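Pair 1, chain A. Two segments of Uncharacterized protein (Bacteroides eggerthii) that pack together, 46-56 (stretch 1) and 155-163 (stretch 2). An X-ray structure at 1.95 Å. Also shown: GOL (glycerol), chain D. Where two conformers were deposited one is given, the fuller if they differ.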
# COMPACT_ATOMS: atom_id res chain seq x y z
N GLN A 46 -9.95 9.64 24.63
CA GLN A 46 -9.64 11.06 24.54
C GLN A 46 -8.43 11.18 23.60
O GLN A 46 -7.28 11.09 24.02
CB GLN A 46 -9.39 11.65 25.93
CG GLN A 46 -10.66 11.71 26.76
CD GLN A 46 -10.45 12.37 28.10
OE1 GLN A 46 -9.61 11.97 28.86
NE2 GLN A 46 -11.25 13.39 28.40
N PHE A 47 -8.71 11.32 22.31
CA PHE A 47 -7.68 11.31 21.30
C PHE A 47 -8.07 12.09 20.06
O PHE A 47 -9.26 12.32 19.80
CB PHE A 47 -7.28 9.87 20.92
CG PHE A 47 -8.39 9.04 20.30
CD1 PHE A 47 -8.65 9.10 18.94
CD2 PHE A 47 -9.16 8.18 21.09
CE1 PHE A 47 -9.67 8.33 18.38
CE2 PHE A 47 -10.17 7.41 20.53
CZ PHE A 47 -10.41 7.47 19.17
N VAL A 48 -7.06 12.49 19.30
CA VAL A 48 -7.24 13.05 17.98
C VAL A 48 -6.27 12.37 17.01
O VAL A 48 -5.08 12.26 17.29
CB VAL A 48 -6.98 14.57 17.93
CG1 VAL A 48 -7.46 15.11 16.57
CG2 VAL A 48 -7.66 15.31 19.06
N LEU A 49 -6.79 11.90 15.89
CA LEU A 49 -5.96 11.51 14.74
C LEU A 49 -5.90 12.74 13.83
O LEU A 49 -6.92 13.18 13.29
CB LEU A 49 -6.60 10.34 14.00
CG LEU A 49 -5.83 9.65 12.85
CD1 LEU A 49 -5.81 10.49 11.59
CD2 LEU A 49 -4.42 9.37 13.27
N GLU A 50 -4.71 13.32 13.71
CA GLU A 50 -4.47 14.47 12.83
C GLU A 50 -3.85 13.96 11.52
O GLU A 50 -2.70 13.50 11.50
CB GLU A 50 -3.53 15.48 13.55
CG GLU A 50 -4.13 16.03 14.85
CD GLU A 50 -3.35 17.18 15.49
OE1 GLU A 50 -2.24 17.53 15.01
OE2 GLU A 50 -3.83 17.74 16.51
N ALA A 51 -4.63 13.98 10.43
CA ALA A 51 -4.22 13.36 9.16
C ALA A 51 -3.33 14.32 8.37
O ALA A 51 -3.54 15.53 8.40
CB ALA A 51 -5.42 12.96 8.31
N ASN A 52 -2.34 13.77 7.67
CA ASN A 52 -1.50 14.56 6.76
C ASN A 52 -1.43 13.99 5.36
O ASN A 52 -0.79 14.57 4.49
CB ASN A 52 -0.10 14.83 7.34
CG ASN A 52 0.63 13.57 7.74
OD1 ASN A 52 0.43 12.52 7.15
ND2 ASN A 52 1.50 13.68 8.73
N GLN A 53 -2.11 12.87 5.13
CA GLN A 53 -2.29 12.42 3.79
C GLN A 53 -3.53 11.62 3.59
O GLN A 53 -4.04 10.98 4.52
CB GLN A 53 -1.06 11.63 3.27
CG GLN A 53 -0.74 10.40 4.05
CD GLN A 53 0.36 9.54 3.43
OE1 GLN A 53 1.28 10.01 2.75
NE2 GLN A 53 0.28 8.25 3.70
N VAL A 54 -3.98 11.64 2.34
CA VAL A 54 -5.03 10.79 1.86
C VAL A 54 -4.38 9.69 1.02
O VAL A 54 -3.39 9.91 0.28
CB VAL A 54 -6.12 11.59 1.10
CG1 VAL A 54 -5.53 12.41 -0.03
CG2 VAL A 54 -7.20 10.64 0.57
N MSE A 55 -4.91 8.48 1.19
CA MSE A 55 -4.41 7.30 0.53
C MSE A 55 -5.39 6.78 -0.51
O MSE A 55 -6.58 6.63 -0.23
CB MSE A 55 -4.11 6.23 1.58
CG MSE A 55 -3.08 6.73 2.63
SE MSE A 55 -3.03 5.56 4.21
CE MSE A 55 -2.97 3.76 3.33
N PHE A 56 -4.88 6.50 -1.71
CA PHE A 56 -5.70 6.03 -2.83
C PHE A 56 -5.57 4.52 -3.02
O PHE A 56 -4.55 3.93 -2.70
CB PHE A 56 -5.33 6.80 -4.14
CG PHE A 56 -5.50 8.29 -4.00
CD1 PHE A 56 -6.76 8.87 -4.12
CD2 PHE A 56 -4.44 9.08 -3.62
CE1 PHE A 56 -6.93 10.23 -3.92
CE2 PHE A 56 -4.60 10.43 -3.43
CZ PHE A 56 -5.84 11.02 -3.56
N MSE A 155 -13.17 7.00 2.53
CA MSE A 155 -11.92 7.76 2.43
C MSE A 155 -10.96 7.20 3.46
O MSE A 155 -11.37 6.90 4.59
CB MSE A 155 -12.16 9.24 2.70
CG MSE A 155 -12.93 9.96 1.61
SE MSE A 155 -13.99 11.43 2.29
CE MSE A 155 -14.96 10.25 3.57
N THR A 156 -9.70 7.06 3.08
CA THR A 156 -8.65 6.50 3.95
C THR A 156 -7.53 7.54 4.03
O THR A 156 -7.02 8.00 3.00
CB THR A 156 -8.17 5.12 3.45
OG1 THR A 156 -9.27 4.19 3.52
CG2 THR A 156 -6.98 4.56 4.32
N LEU A 157 -7.17 7.90 5.26
CA LEU A 157 -6.13 8.89 5.57
C LEU A 157 -5.19 8.35 6.63
O LEU A 157 -5.52 7.42 7.35
CB LEU A 157 -6.77 10.17 6.10
CG LEU A 157 -7.72 10.83 5.08
CD1 LEU A 157 -9.17 10.39 5.28
CD2 LEU A 157 -7.60 12.34 5.16
N SER A 158 -4.00 8.93 6.71
CA SER A 158 -3.05 8.56 7.74
C SER A 158 -2.49 9.79 8.34
O SER A 158 -2.49 10.87 7.71
CB SER A 158 -1.94 7.64 7.21
OG SER A 158 -1.08 8.28 6.28
N GLY A 159 -2.00 9.64 9.56
CA GLY A 159 -1.43 10.74 10.29
C GLY A 159 -1.03 10.35 11.71
O GLY A 159 -0.70 9.20 11.96
N SER A 160 -1.00 11.33 12.62
CA SER A 160 -0.49 11.11 14.00
C SER A 160 -1.65 10.94 14.97
O SER A 160 -2.58 11.72 14.93
CB SER A 160 0.38 12.26 14.45
OG SER A 160 1.53 12.37 13.65
N LEU A 161 -1.60 9.92 15.82
CA LEU A 161 -2.61 9.73 16.86
C LEU A 161 -2.08 10.33 18.15
O LEU A 161 -1.00 9.96 18.64
CB LEU A 161 -2.96 8.25 17.03
CG LEU A 161 -4.07 7.84 17.98
CD1 LEU A 161 -5.40 8.44 17.58
CD2 LEU A 161 -4.17 6.31 17.94
N LEU A 162 -2.83 11.29 18.70
CA LEU A 162 -2.34 12.14 19.80
C LEU A 162 -3.34 12.20 20.95
O LEU A 162 -4.56 12.23 20.73
CB LEU A 162 -2.10 13.57 19.29
CG LEU A 162 -1.02 13.80 18.23
CD1 LEU A 162 -1.19 15.19 17.64
CD2 LEU A 162 0.39 13.61 18.81
N PRO A 163 -2.82 12.26 22.19
CA PRO A 163 -3.71 12.64 23.29
C PRO A 163 -4.23 14.06 23.07
O PRO A 163 -3.57 14.87 22.39
CB PRO A 163 -2.83 12.55 24.54
CG PRO A 163 -1.46 12.17 24.10
CD PRO A 163 -1.43 12.02 22.61
C1 GOL D . -10.40 8.60 -3.05
O1 GOL D . -10.99 9.83 -2.58
C2 GOL D . -10.16 7.65 -1.89
O2 GOL D . -11.41 7.13 -1.49
C3 GOL D . -9.55 8.44 -0.75
O3 GOL D . -9.04 7.62 0.30

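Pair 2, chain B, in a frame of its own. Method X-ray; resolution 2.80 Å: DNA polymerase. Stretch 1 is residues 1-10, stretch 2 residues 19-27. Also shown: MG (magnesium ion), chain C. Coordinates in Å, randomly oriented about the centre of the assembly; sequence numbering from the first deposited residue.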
# COMPACT_ATOMS: atom_id res chain seq x y z
N MET B 1 -12.56 25.31 -19.54
CA MET B 1 -12.68 25.12 -18.10
C MET B 1 -11.49 24.33 -17.54
O MET B 1 -10.78 23.65 -18.28
CB MET B 1 -14.00 24.41 -17.76
CG MET B 1 -14.12 23.00 -18.32
SD MET B 1 -15.61 22.14 -17.75
CE MET B 1 -15.18 21.83 -16.04
N ARG B 2 -11.29 24.42 -16.22
CA ARG B 2 -10.29 23.65 -15.49
C ARG B 2 -11.02 22.72 -14.53
O ARG B 2 -11.99 23.12 -13.89
CB ARG B 2 -9.32 24.60 -14.77
CG ARG B 2 -10.04 25.64 -13.91
CD ARG B 2 -9.11 26.65 -13.24
NE ARG B 2 -9.80 27.35 -12.16
CZ ARG B 2 -9.19 28.09 -11.24
NH1 ARG B 2 -7.87 28.23 -11.27
NH2 ARG B 2 -9.90 28.70 -10.29
N PHE B 3 -10.56 21.47 -14.43
CA PHE B 3 -11.47 20.39 -14.04
C PHE B 3 -11.08 19.64 -12.78
O PHE B 3 -11.94 19.41 -11.93
CB PHE B 3 -11.63 19.40 -15.20
CG PHE B 3 -12.54 18.26 -14.87
CD1 PHE B 3 -13.79 18.51 -14.32
CD2 PHE B 3 -12.17 16.95 -15.11
CE1 PHE B 3 -14.64 17.48 -14.01
CE2 PHE B 3 -13.02 15.91 -14.81
CZ PHE B 3 -14.26 16.18 -14.26
N TRP B 4 -9.82 19.18 -12.65
CA TRP B 4 -9.40 18.40 -11.48
C TRP B 4 -10.22 17.12 -11.30
O TRP B 4 -11.28 17.16 -10.65
CB TRP B 4 -9.49 19.24 -10.20
CG TRP B 4 -8.98 18.53 -8.99
CD1 TRP B 4 -9.69 17.70 -8.16
CD2 TRP B 4 -7.65 18.58 -8.45
NE1 TRP B 4 -8.89 17.23 -7.15
CE2 TRP B 4 -7.63 17.76 -7.31
CE3 TRP B 4 -6.48 19.24 -8.83
CZ2 TRP B 4 -6.49 17.58 -6.54
CZ3 TRP B 4 -5.35 19.07 -8.06
CH2 TRP B 4 -5.36 18.24 -6.94
N PRO B 5 -9.76 15.98 -11.81
CA PRO B 5 -10.58 14.76 -11.73
C PRO B 5 -10.44 14.06 -10.38
O PRO B 5 -9.34 13.89 -9.87
CB PRO B 5 -10.02 13.88 -12.87
CG PRO B 5 -9.21 14.82 -13.72
CD PRO B 5 -8.66 15.82 -12.76
N LEU B 6 -11.58 13.66 -9.81
CA LEU B 6 -11.63 12.82 -8.62
C LEU B 6 -11.78 11.34 -8.96
O LEU B 6 -10.99 10.51 -8.48
CB LEU B 6 -12.79 13.26 -7.71
CG LEU B 6 -12.51 14.26 -6.60
CD1 LEU B 6 -13.81 14.74 -5.99
CD2 LEU B 6 -11.62 13.64 -5.53
N ASP B 7 -12.78 10.99 -9.76
CA ASP B 7 -13.13 9.61 -10.03
C ASP B 7 -13.51 9.47 -11.50
O ASP B 7 -13.98 10.42 -12.13
CB ASP B 7 -14.28 9.13 -9.14
CG ASP B 7 -14.46 7.63 -9.17
OD1 ASP B 7 -13.52 6.93 -9.59
OD2 ASP B 7 -15.56 7.16 -8.79
N ALA B 8 -13.31 8.27 -12.04
CA ALA B 8 -13.66 7.97 -13.42
C ALA B 8 -14.37 6.63 -13.50
O ALA B 8 -13.99 5.67 -12.82
CB ALA B 8 -12.41 7.95 -14.31
N THR B 9 -15.41 6.57 -14.33
CA THR B 9 -16.21 5.36 -14.53
C THR B 9 -16.54 5.25 -16.02
O THR B 9 -16.15 6.09 -16.83
CB THR B 9 -17.50 5.38 -13.70
OG1 THR B 9 -18.35 6.45 -14.15
CG2 THR B 9 -17.20 5.55 -12.22
N TYR B 10 -17.28 4.19 -16.37
CA TYR B 10 -17.82 4.09 -17.72
C TYR B 10 -19.03 3.17 -17.70
O TYR B 10 -19.10 2.22 -16.91
CB TYR B 10 -16.78 3.59 -18.72
CG TYR B 10 -16.60 2.08 -18.77
CD1 TYR B 10 -15.73 1.44 -17.90
CD2 TYR B 10 -17.29 1.31 -19.70
CE1 TYR B 10 -15.56 0.06 -17.95
CE2 TYR B 10 -17.13 -0.06 -19.76
CZ TYR B 10 -16.26 -0.68 -18.88
OH TYR B 10 -16.10 -2.04 -18.93
N VAL B 19 -17.44 7.16 -21.39
CA VAL B 19 -16.53 7.42 -20.28
C VAL B 19 -17.02 8.63 -19.50
O VAL B 19 -17.35 9.67 -20.08
CB VAL B 19 -15.10 7.65 -20.79
CG1 VAL B 19 -14.14 7.87 -19.63
CG2 VAL B 19 -14.65 6.49 -21.65
N ARG B 20 -17.07 8.50 -18.17
CA ARG B 20 -17.44 9.59 -17.28
C ARG B 20 -16.27 9.92 -16.36
O ARG B 20 -15.58 9.03 -15.86
CB ARG B 20 -18.66 9.22 -16.43
CG ARG B 20 -19.86 8.77 -17.25
CD ARG B 20 -21.16 9.00 -16.48
NE ARG B 20 -22.33 8.71 -17.29
CZ ARG B 20 -22.97 7.54 -17.29
NH1 ARG B 20 -22.54 6.55 -16.52
NH2 ARG B 20 -24.03 7.36 -18.06
N VAL B 21 -16.05 11.22 -16.13
CA VAL B 21 -15.01 11.71 -15.24
C VAL B 21 -15.63 12.74 -14.31
O VAL B 21 -16.17 13.75 -14.77
CB VAL B 21 -13.82 12.32 -16.00
CG1 VAL B 21 -12.63 12.48 -15.07
CG2 VAL B 21 -13.44 11.47 -17.20
N PHE B 22 -15.56 12.48 -13.00
CA PHE B 22 -16.12 13.36 -11.99
C PHE B 22 -15.02 14.22 -11.38
O PHE B 22 -13.92 13.73 -11.10
CB PHE B 22 -16.82 12.55 -10.89
CG PHE B 22 -17.88 11.62 -11.40
CD1 PHE B 22 -17.55 10.36 -11.89
CD2 PHE B 22 -19.22 11.99 -11.39
CE1 PHE B 22 -18.52 9.50 -12.36
CE2 PHE B 22 -20.20 11.13 -11.86
CZ PHE B 22 -19.85 9.88 -12.34
N GLY B 23 -15.32 15.50 -11.17
CA GLY B 23 -14.30 16.41 -10.68
C GLY B 23 -14.87 17.72 -10.18
O GLY B 23 -16.07 17.84 -9.93
N VAL B 24 -13.98 18.70 -10.03
CA VAL B 24 -14.28 19.98 -9.40
C VAL B 24 -13.84 21.09 -10.35
O VAL B 24 -12.64 21.38 -10.45
CB VAL B 24 -13.60 20.13 -8.04
CG1 VAL B 24 -13.87 21.51 -7.45
CG2 VAL B 24 -14.06 19.04 -7.09
N ASP B 25 -14.80 21.76 -10.99
CA ASP B 25 -14.48 22.76 -11.99
C ASP B 25 -13.77 23.96 -11.36
O ASP B 25 -13.58 24.05 -10.15
CB ASP B 25 -15.74 23.20 -12.74
CG ASP B 25 -16.70 23.97 -11.86
OD1 ASP B 25 -16.51 24.00 -10.63
OD2 ASP B 25 -17.63 24.59 -12.42
N GLY B 26 -13.38 24.91 -12.22
CA GLY B 26 -12.68 26.10 -11.77
C GLY B 26 -13.47 26.99 -10.83
O GLY B 26 -12.87 27.76 -10.07
N GLU B 27 -14.80 26.91 -10.88
CA GLU B 27 -15.64 27.71 -10.00
C GLU B 27 -16.03 26.97 -8.73
O GLU B 27 -16.88 27.45 -7.97
CB GLU B 27 -16.88 28.19 -10.75
CG GLU B 27 -16.55 28.96 -12.02
CD GLU B 27 -17.77 29.60 -12.66
OE1 GLU B 27 -18.49 30.34 -11.96
OE2 GLU B 27 -18.00 29.37 -13.87
MG MG C . -13.43 4.53 -8.87

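The sharpest difference lies just before the shared beta bulge, at the matched positions Leu49(A) and Phe3(B). In pair 1 the ladder continues regularly here: Val48(A) and Leu162(A) exchange two hydrogen bonds (Val48(A) N to Leu162(A) O 2.9 Å, Leu162(A) N to Val48(A) O 2.8 Å), and so do Glu50(A) and Ser160(A) (Glu50(A) N to Ser160(A) O 2.9 Å, Ser160(A) N to Glu50(A) O 3.0 Å). In pair 2 the strand of stretch 1 starts only at Pro5(B). Val24(B) N, which matches Ser160(A), donates both to Phe3(B) O at 2.9 Å and to Trp4(B) O at 3.2 Å. Trp4(B), with phi/psi of 59/94, departs from the extended conformation of Glu50(A) at -99/108.

The backbones nevertheless superpose at 0.7 Å RMSD over 14 central residues. Both pairs are antiparallel, with strand axes at 137° in pair 1 and 159° in pair 2, and each shifts register by one residue at the same place. The evidence is one carbonyl serving two successive amides: Ser158(A) O accepts from Asn52(A) N at 2.9 Å and Gln53(A) N at 3.3 Å, while Phe22(B) O accepts from Leu6(B) N at 2.7 Å and Asp7(B) N at 3.3 Å.

Next to the bulge, in the bridged pair just before it, both pairs have glycine: Gly159(A) faces Ala51(A) and Gly23(B), its match, faces Pro5(B). An ideal CB would point toward the other strand and clash, lying 2.0 Å from Glu50(A) O in pair 1 and 2.3 Å from Trp4(B) O in pair 2. In pair 2 it would also lie 2.7 Å from Phe3(B) CZ, because that ring reaches across to fill the space.

Leu49(A) and Phe3(B) place their side-chain centres 1.3 Å apart, yet make different contacts. Leu49(A) CD2 packs 4.2 Å from Leu161(A) CB, whereas Phe3(B) CE2 reaches Val21(B) CG1 at 3.5 Å and its ring edge meets Val21(B) O, 3.1 Å from CZ. Val21(B) matches Leu157(A), and each packs against the last bridged residue before the bulge: Ala51(A) CB to Leu157(A) CB is 3.8 Å, Pro5(B) CB to Val21(B) CG1 3.7 Å.

On the face carrying Gln53(A) and Ser158(A), pair 1 uses a polar link, Gln53(A) NE2 to Ser158(A) OG at 2.9 Å. The matched Asp7(B) and Phe22(B) instead approach at 4.4 Å between CB and CD1, and Asp7(B) OD1 binds magnesium at 2.5 Å. The edge of the Phe22(B) ring meets Thr9(B) OG1, 3.5 Å from Phe22(B) CE1.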